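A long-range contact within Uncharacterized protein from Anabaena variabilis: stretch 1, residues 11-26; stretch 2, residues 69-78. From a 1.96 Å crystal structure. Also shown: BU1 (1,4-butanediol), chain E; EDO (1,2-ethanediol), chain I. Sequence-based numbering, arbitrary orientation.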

ATOM      1  N   THR A  11      25.288   0.298  11.610  1.00 63.18           N
ATOM      2  CA  THR A  11      25.063   1.633  11.041  1.00 59.23           C
ATOM      3  C   THR A  11      25.087   1.531   9.526  1.00 57.62           C
ATOM      4  O   THR A  11      25.530   0.507   8.992  1.00 55.70           O
ATOM      5  CB  THR A  11      26.112   2.659  11.530  1.00 66.35           C
ATOM      6  OG1 THR A  11      27.400   2.327  11.010  1.00 64.01           O
ATOM      7  CG2 THR A  11      26.145   2.812  13.040  1.00 67.77           C
ATOM      8  N   LEU A  12      24.651   2.602   8.832  1.00 52.07           N
ATOM      9  CA  LEU A  12      24.666   2.639   7.372  1.00 50.08           C
ATOM     10  C   LEU A  12      26.125   2.594   6.859  1.00 55.44           C
ATOM     11  O   LEU A  12      26.415   1.798   5.972  1.00 54.30           O
ATOM     12  CB  LEU A  12      23.908   3.875   6.842  1.00 47.91           C
ATOM     13  CG  LEU A  12      23.967   4.130   5.329  1.00 51.30           C
ATOM     14  CD1 LEU A  12      23.337   2.997   4.534  1.00 50.54           C
ATOM     15  CD2 LEU A  12      23.320   5.438   4.975  1.00 52.87           C
ATOM     16  N   ASP A  13      27.040   3.390   7.458  1.00 55.26           N
ATOM     17  CA  ASP A  13      28.467   3.444   7.090  1.00 57.35           C
ATOM     18  C   ASP A  13      29.118   2.061   7.194  1.00 61.62           C
ATOM     19  O   ASP A  13      29.853   1.671   6.286  1.00 61.49           O
ATOM     20  CB  ASP A  13      29.232   4.468   7.957  1.00 62.54           C
ATOM     21  CG  ASP A  13      28.867   5.925   7.695  1.00 80.93           C
ATOM     22  OD1 ASP A  13      28.481   6.254   6.533  1.00 80.13           O
ATOM     23  OD2 ASP A  13      29.002   6.748   8.632  1.00 90.20           O
ATOM     24  N   GLU A  14      28.796   1.309   8.269  1.00 58.58           N
ATOM     25  CA  GLU A  14      29.264  -0.061   8.491  1.00 59.67           C
ATOM     26  C   GLU A  14      28.661  -1.001   7.436  1.00 59.93           C
ATOM     27  O   GLU A  14      29.392  -1.795   6.847  1.00 60.55           O
ATOM     28  CB  GLU A  14      28.909  -0.543   9.909  1.00 62.91           C
ATOM     29  CG  GLU A  14      29.800   0.022  11.005  1.00 76.26           C
ATOM     30  CD  GLU A  14      29.259  -0.071  12.422  1.00103.65           C
ATOM     31  OE1 GLU A  14      28.335  -0.882  12.666  1.00 99.62           O
ATOM     32  OE2 GLU A  14      29.776   0.660  13.296  1.00101.67           O
ATOM     33  N   PHE A  15      27.341  -0.881   7.174  1.00 52.78           N
ATOM     34  CA  PHE A  15      26.630  -1.700   6.179  1.00 49.62           C
ATOM     35  C   PHE A  15      27.262  -1.578   4.786  1.00 52.59           C
ATOM     36  O   PHE A  15      27.390  -2.583   4.088  1.00 53.79           O
ATOM     37  CB  PHE A  15      25.123  -1.324   6.107  1.00 47.82           C
ATOM     38  CG  PHE A  15      24.400  -1.904   4.905  1.00 45.63           C
ATOM     39  CD1 PHE A  15      23.921  -3.208   4.924  1.00 47.16           C
ATOM     40  CD2 PHE A  15      24.235  -1.154   3.738  1.00 43.11           C
ATOM     41  CE1 PHE A  15      23.292  -3.754   3.797  1.00 45.13           C
ATOM     42  CE2 PHE A  15      23.615  -1.710   2.609  1.00 43.22           C
ATOM     43  CZ  PHE A  15      23.142  -3.000   2.653  1.00 41.46           C
ATOM     44  N   LEU A  16      27.610  -0.346   4.371  1.00 48.10           N
ATOM     45  CA  LEU A  16      28.158  -0.060   3.049  1.00 46.98           C
ATOM     46  C   LEU A  16      29.573  -0.632   2.849  1.00 56.09           C
ATOM     47  O   LEU A  16      30.013  -0.750   1.710  1.00 56.76           O
ATOM     48  CB  LEU A  16      28.126   1.445   2.765  1.00 45.08           C
ATOM     49  CG  LEU A  16      26.725   2.070   2.585  1.00 46.00           C
ATOM     50  CD1 LEU A  16      26.790   3.571   2.666  1.00 45.24           C
ATOM     51  CD2 LEU A  16      26.052   1.633   1.275  1.00 44.03           C
ATOM     52  N   LYS A  17      30.257  -1.029   3.928  1.00 56.44           N
ATOM     53  CA  LYS A  17      31.583  -1.646   3.829  1.00 59.87           C
ATOM     54  C   LYS A  17      31.447  -3.155   3.576  1.00 66.51           C
ATOM     55  O   LYS A  17      32.416  -3.788   3.157  1.00 69.05           O
ATOM     56  CB  LYS A  17      32.417  -1.387   5.103  1.00 64.86           C
ATOM     57  CG  LYS A  17      32.790   0.079   5.330  1.00 78.68           C
ATOM     58  CD  LYS A  17      33.340   0.286   6.733  1.00 89.57           C
ATOM     59  CE  LYS A  17      33.351   1.733   7.150  1.00 98.62           C
ATOM     60  NZ  LYS A  17      33.670   1.873   8.596  1.00113.59           N
ATOM     61  N   LEU A  18      30.249  -3.727   3.833  1.00 62.38           N
ATOM     62  CA  LEU A  18      29.964  -5.159   3.682  1.00 62.82           C
ATOM     63  C   LEU A  18      29.923  -5.597   2.199  1.00 66.22           C
ATOM     64  O   LEU A  18      29.681  -4.756   1.318  1.00 63.26           O
ATOM     65  CB  LEU A  18      28.635  -5.530   4.375  1.00 61.88           C
ATOM     66  CG  LEU A  18      28.492  -5.191   5.869  1.00 68.04           C
ATOM     67  CD1 LEU A  18      27.085  -5.472   6.350  1.00 66.98           C
ATOM     68  CD2 LEU A  18      29.498  -5.951   6.727  1.00 72.34           C
ATOM     69  N   PRO A  19      30.159  -6.899   1.892  1.00 65.55           N
ATOM     70  CA  PRO A  19      30.150  -7.323   0.478  1.00 65.25           C
ATOM     71  C   PRO A  19      28.743  -7.435  -0.108  1.00 67.60           C
ATOM     72  O   PRO A  19      27.794  -7.643   0.652  1.00 66.93           O
ATOM     73  CB  PRO A  19      30.837  -8.693   0.520  1.00 69.81           C
ATOM     74  CG  PRO A  19      30.558  -9.211   1.882  1.00 75.40           C
ATOM     75  CD  PRO A  19      30.501  -8.025   2.793  1.00 70.11           C
ATOM     76  N   GLU A  20      28.609  -7.325  -1.461  1.00 63.22           N
ATOM     77  CA  GLU A  20      27.313  -7.465  -2.139  1.00 60.65           C
ATOM     78  C   GLU A  20      26.841  -8.933  -2.068  1.00 66.34           C
ATOM     79  O   GLU A  20      27.669  -9.841  -1.935  1.00 68.69           O
ATOM     80  CB  GLU A  20      27.359  -6.946  -3.591  1.00 60.58           C
ATOM     81  CG  GLU A  20      27.305  -5.421  -3.735  1.00 59.93           C
ATOM     82  CD  GLU A  20      25.965  -4.707  -3.844  1.00 78.58           C
ATOM     83  OE1 GLU A  20      24.909  -5.375  -3.918  1.00 71.58           O
ATOM     84  OE2 GLU A  20      25.983  -3.455  -3.899  1.00 66.33           O
ATOM     85  N   THR A  21      25.509  -9.152  -2.059  1.00 62.12           N
ATOM     86  CA  THR A  21      24.888 -10.484  -1.977  1.00 63.26           C
ATOM     87  C   THR A  21      23.983 -10.718  -3.193  1.00 67.43           C
ATOM     88  O   THR A  21      23.664  -9.761  -3.907  1.00 64.56           O
ATOM     89  CB  THR A  21      24.088 -10.641  -0.653  1.00 66.78           C
ATOM     90  OG1 THR A  21      23.010  -9.699  -0.616  1.00 63.71           O
ATOM     91  CG2 THR A  21      24.946 -10.487   0.588  1.00 63.38           C
ATOM     92  N   GLU A  22      23.588 -11.982  -3.447  1.00 67.56           N
ATOM     93  CA  GLU A  22      22.659 -12.322  -4.532  1.00 67.10           C
ATOM     94  C   GLU A  22      21.531 -13.174  -3.959  1.00 71.27           C
ATOM     95  O   GLU A  22      21.786 -14.321  -3.571  1.00 74.21           O
ATOM     96  CB  GLU A  22      23.327 -13.021  -5.722  1.00 70.21           C
ATOM     97  CG  GLU A  22      22.890 -12.467  -7.077  1.00 84.67           C
ATOM     98  CD  GLU A  22      21.434 -12.649  -7.479  1.00110.83           C
ATOM     99  OE1 GLU A  22      20.965 -13.812  -7.525  1.00117.22           O
ATOM    100  OE2 GLU A  22      20.772 -11.630  -7.791  1.00 93.86           O
ATOM    101  N   PRO A  23      20.299 -12.612  -3.809  1.00 63.88           N
ATOM    102  CA  PRO A  23      19.852 -11.257  -4.199  1.00 59.38           C
ATOM    103  C   PRO A  23      20.473 -10.168  -3.320  1.00 58.10           C
ATOM    104  O   PRO A  23      20.967 -10.464  -2.227  1.00 57.65           O
ATOM    105  CB  PRO A  23      18.321 -11.325  -4.024  1.00 60.23           C
ATOM    106  CG  PRO A  23      17.994 -12.779  -3.935  1.00 67.54           C
ATOM    107  CD  PRO A  23      19.177 -13.380  -3.248  1.00 65.85           C
ATOM    108  N   ALA A  24      20.465  -8.908  -3.809  1.00 51.07           N
ATOM    109  CA  ALA A  24      21.055  -7.779  -3.092  1.00 49.19           C
ATOM    110  C   ALA A  24      20.410  -7.539  -1.714  1.00 50.54           C
ATOM    111  O   ALA A  24      19.259  -7.916  -1.473  1.00 49.94           O
ATOM    112  CB  ALA A  24      20.957  -6.527  -3.937  1.00 47.50           C
ATOM    113  N   SER A  25      21.194  -6.958  -0.804  1.00 46.51           N
ATOM    114  CA  SER A  25      20.752  -6.622   0.539  1.00 45.97           C
ATOM    115  C   SER A  25      20.445  -5.135   0.647  1.00 44.89           C
ATOM    116  O   SER A  25      21.184  -4.286   0.130  1.00 42.49           O
ATOM    117  CB  SER A  25      21.795  -7.021   1.574  1.00 52.00           C
ATOM    118  OG  SER A  25      21.934  -8.430   1.595  1.00 62.64           O
ATOM    119  N   GLU A  26      19.350  -4.834   1.329  1.00 38.80           N
ATOM    120  CA  GLU A  26      18.930  -3.474   1.593  1.00 36.43           C
ATOM    121  C   GLU A  26      19.125  -3.170   3.058  1.00 41.00           C
ATOM    122  O   GLU A  26      19.081  -4.082   3.894  1.00 41.82           O
ATOM    123  CB  GLU A  26      17.467  -3.252   1.185  1.00 35.62           C
ATOM    124  CG  GLU A  26      17.212  -3.450  -0.296  1.00 34.10           C
ATOM    125  CD  GLU A  26      15.813  -3.088  -0.761  1.00 41.19           C
ATOM    126  OE1 GLU A  26      14.844  -3.673  -0.237  1.00 35.59           O
ATOM    127  OE2 GLU A  26      15.681  -2.262  -1.689  1.00 36.38           O
TER
HETATM  128  C1  BU1 E 189      27.411  -2.110  -0.743  1.00 43.23           C
HETATM  129  C2  BU1 E 189      26.687  -2.741   0.448  1.00 44.06           C
HETATM  130  C3  BU1 E 189      26.405  -4.190   0.049  1.00 44.24           C
HETATM  131  C4  BU1 E 189      25.709  -4.926   1.175  1.00 45.26           C
HETATM  132  O5  BU1 E 189      27.896  -0.833  -0.346  1.00 44.89           O
HETATM  133  O6  BU1 E 189      25.400  -6.240   0.662  1.00 46.77           O
HETATM  134  C1  EDO I 197      24.214  -3.591  -7.088  1.00 64.47           C
HETATM  135  O1  EDO I 197      24.954  -2.534  -6.482  1.00 65.60           O
HETATM  136  C2  EDO I 197      22.974  -3.833  -6.253  1.00 62.78           C
HETATM  137  O2  EDO I 197      22.268  -4.930  -6.833  1.00 72.93           O
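Stretch 2, residues 69-78: LRCTFGDHST

Stretch 2 folds as a β-hairpin, with strands 71-73 and 76-78 joined by a type I' turn from Phe73 to His76, and it packs its Arg70, Thr72 and Ser77 side chains against the short helix and the following loop of stretch 1. Leu69 leads in without touching stretch 1. Arg70 follows with an extended backbone (phi/psi -76/129) and a side chain that points toward the partner, reaching the loop and the strand beyond it. Its guanidinium is held in its own plane from two directions: NE and NH2 donate to Glu20 OE2 (3.1 Å) and Glu20 OE1 (3.3 Å) in a bidentate salt bridge, while NH1 and NH2 converge on Ser25 O at 3.0 and 2.8 Å. Arg70 NH1 also meets the edge of the Phe15 ring, 3.6 Å from CE2, and butanediol C3 lies over one face of the guanidinium.

Cys71 makes no contact, and its backbone pairs with Thr78. Thr72 again faces stretch 1, its CG2 3.8 Å from Leu12 CD2 and its OG1 3.8 Å from Leu16 CD2. Phe73 points away. At the turn, where Gly74 and Asp75 both have positive phi, the hairpin comes beside the start of the helix: Asp75 CA lies 3.8 Å from Leu12 CD2, and a water bridges Asp75 OD1 (2.7 Å) to Leu12 N (2.9 Å).

On the return strand His76 turns away, whereas Ser77 points inward, its CB 3.7 Å from both Leu12 CD1 and Phe15 CE2. Ser77 OG accepts from Arg70 NH1 (3.0 Å) and shares a hydrogen bond with Thr72 OG1 (2.8 Å), linking the three inward-pointing side chains. Finally, Ser77 O receives a CA-H...O contact from Glu26 CA (3.3 Å), and Thr78 CB packs 3.4 Å from Glu26 OE2.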

ATOM      1  N   LEU A  69      19.859  -1.036  -9.344  1.00 31.87           N
ATOM      2  CA  LEU A  69      20.889  -0.075  -8.974  1.00 32.50           C
ATOM      3  C   LEU A  69      20.724   0.313  -7.497  1.00 35.16           C
ATOM      4  O   LEU A  69      19.605   0.591  -7.057  1.00 31.34           O
ATOM      5  CB  LEU A  69      20.781   1.166  -9.889  1.00 32.72           C
ATOM      6  CG  LEU A  69      21.679   2.359  -9.584  1.00 38.89           C
ATOM      7  CD1 LEU A  69      23.141   2.075  -9.981  1.00 39.75           C
ATOM      8  CD2 LEU A  69      21.167   3.606 -10.279  1.00 39.65           C
ATOM      9  N   ARG A  70      21.834   0.322  -6.731  1.00 32.44           N
ATOM     10  CA  ARG A  70      21.790   0.712  -5.326  1.00 32.95           C
ATOM     11  C   ARG A  70      21.664   2.230  -5.192  1.00 36.15           C
ATOM     12  O   ARG A  70      22.411   2.974  -5.825  1.00 35.31           O
ATOM     13  CB  ARG A  70      23.017   0.187  -4.568  1.00 34.62           C
ATOM     14  CG  ARG A  70      23.089   0.637  -3.103  1.00 34.00           C
ATOM     15  CD  ARG A  70      24.141  -0.124  -2.288  1.00 27.54           C
ATOM     16  NE  ARG A  70      23.990  -1.574  -2.410  1.00 34.81           N
ATOM     17  CZ  ARG A  70      23.126  -2.299  -1.710  1.00 46.11           C
ATOM     18  NH1 ARG A  70      22.349  -1.724  -0.796  1.00 29.87           N
ATOM     19  NH2 ARG A  70      23.028  -3.601  -1.917  1.00 36.44           N
ATOM     20  N   CYS A  71      20.695   2.676  -4.392  1.00 32.28           N
ATOM     21  CA  CYS A  71      20.452   4.077  -4.077  1.00 32.56           C
ATOM     22  C   CYS A  71      20.545   4.247  -2.577  1.00 35.81           C
ATOM     23  O   CYS A  71      19.769   3.630  -1.842  1.00 35.10           O
ATOM     24  CB  CYS A  71      19.104   4.533  -4.627  1.00 32.18           C
ATOM     25  SG  CYS A  71      19.017   4.511  -6.439  1.00 36.13           S
ATOM     26  N   THR A  72      21.535   5.033  -2.116  1.00 33.59           N
ATOM     27  CA  THR A  72      21.784   5.252  -0.690  1.00 33.66           C
ATOM     28  C   THR A  72      21.484   6.705  -0.338  1.00 38.17           C
ATOM     29  O   THR A  72      22.192   7.602  -0.788  1.00 37.81           O
ATOM     30  CB  THR A  72      23.222   4.844  -0.331  1.00 38.40           C
ATOM     31  OG1 THR A  72      23.418   3.493  -0.736  1.00 39.61           O
ATOM     32  CG2 THR A  72      23.530   4.979   1.177  1.00 37.79           C
ATOM     33  N   PHE A  73      20.457   6.931   0.505  1.00 34.24           N
ATOM     34  CA  PHE A  73      20.043   8.272   0.914  1.00 34.55           C
ATOM     35  C   PHE A  73      19.123   8.172   2.130  1.00 38.28           C
ATOM     36  O   PHE A  73      18.510   7.127   2.357  1.00 36.57           O
ATOM     37  CB  PHE A  73      19.328   9.004  -0.256  1.00 35.14           C
ATOM     38  CG  PHE A  73      18.128   8.252  -0.788  1.00 35.08           C
ATOM     39  CD1 PHE A  73      18.273   7.303  -1.796  1.00 37.52           C
ATOM     40  CD2 PHE A  73      16.865   8.455  -0.248  1.00 36.10           C
ATOM     41  CE1 PHE A  73      17.173   6.590  -2.268  1.00 36.75           C
ATOM     42  CE2 PHE A  73      15.759   7.753  -0.734  1.00 37.41           C
ATOM     43  CZ  PHE A  73      15.924   6.821  -1.730  1.00 35.43           C
ATOM     44  N   GLY A  74      19.031   9.264   2.880  1.00 36.99           N
ATOM     45  CA  GLY A  74      18.190   9.384   4.070  1.00 36.88           C
ATOM     46  C   GLY A  74      18.353   8.278   5.091  1.00 40.36           C
ATOM     47  O   GLY A  74      17.357   7.819   5.657  1.00 39.54           O
ATOM     48  N   ASP A  75      19.614   7.839   5.316  1.00 37.36           N
ATOM     49  CA  ASP A  75      20.044   6.789   6.258  1.00 39.41           C
ATOM     50  C   ASP A  75      19.602   5.364   5.814  1.00 42.46           C
ATOM     51  O   ASP A  75      19.669   4.412   6.608  1.00 42.95           O
ATOM     52  CB  ASP A  75      19.591   7.082   7.705  1.00 43.05           C
ATOM     53  CG  ASP A  75      20.330   6.294   8.775  1.00 55.73           C
ATOM     54  OD1 ASP A  75      21.582   6.225   8.708  1.00 56.86           O
ATOM     55  OD2 ASP A  75      19.653   5.721   9.668  1.00 63.77           O
ATOM     56  N   HIS A  76      19.200   5.209   4.537  1.00 36.96           N
ATOM     57  CA  HIS A  76      18.807   3.913   3.974  1.00 35.94           C
ATOM     58  C   HIS A  76      19.654   3.598   2.764  1.00 39.07           C
ATOM     59  O   HIS A  76      20.115   4.520   2.090  1.00 37.53           O
ATOM     60  CB  HIS A  76      17.311   3.896   3.552  1.00 35.16           C
ATOM     61  CG  HIS A  76      16.299   3.974   4.670  1.00 37.92           C
ATOM     62  ND1 HIS A  76      14.960   3.682   4.442  1.00 38.28           N
ATOM     63  CD2 HIS A  76      16.448   4.341   5.969  1.00 40.32           C
ATOM     64  CE1 HIS A  76      14.347   3.883   5.601  1.00 38.08           C
ATOM     65  NE2 HIS A  76      15.199   4.289   6.544  1.00 39.62           N
ATOM     66  N   SER A  77      19.808   2.312   2.451  1.00 35.54           N
ATOM     67  CA  SER A  77      20.515   1.868   1.248  1.00 34.64           C
ATOM     68  C   SER A  77      19.661   0.801   0.574  1.00 37.21           C
ATOM     69  O   SER A  77      19.563  -0.321   1.072  1.00 37.87           O
ATOM     70  CB  SER A  77      21.912   1.359   1.578  1.00 37.21           C
ATOM     71  OG  SER A  77      22.544   1.040   0.355  1.00 41.52           O
ATOM     72  N   THR A  78      18.986   1.177  -0.518  1.00 31.70           N
ATOM     73  CA  THR A  78      18.028   0.302  -1.183  1.00 31.34           C
ATOM     74  C   THR A  78      18.408  -0.005  -2.627  1.00 35.29           C
ATOM     75  O   THR A  78      19.260   0.657  -3.217  1.00 34.45           O
ATOM     76  CB  THR A  78      16.611   0.912  -1.128  1.00 36.02           C
ATOM     77  OG1 THR A  78      16.613   2.219  -1.709  1.00 35.44           O
ATOM     78  CG2 THR A  78      16.050   0.960   0.301  1.00 35.24           C
TER
HETATM   79  O   HOH W   1      23.522   4.962  10.142  1.00 51.93           O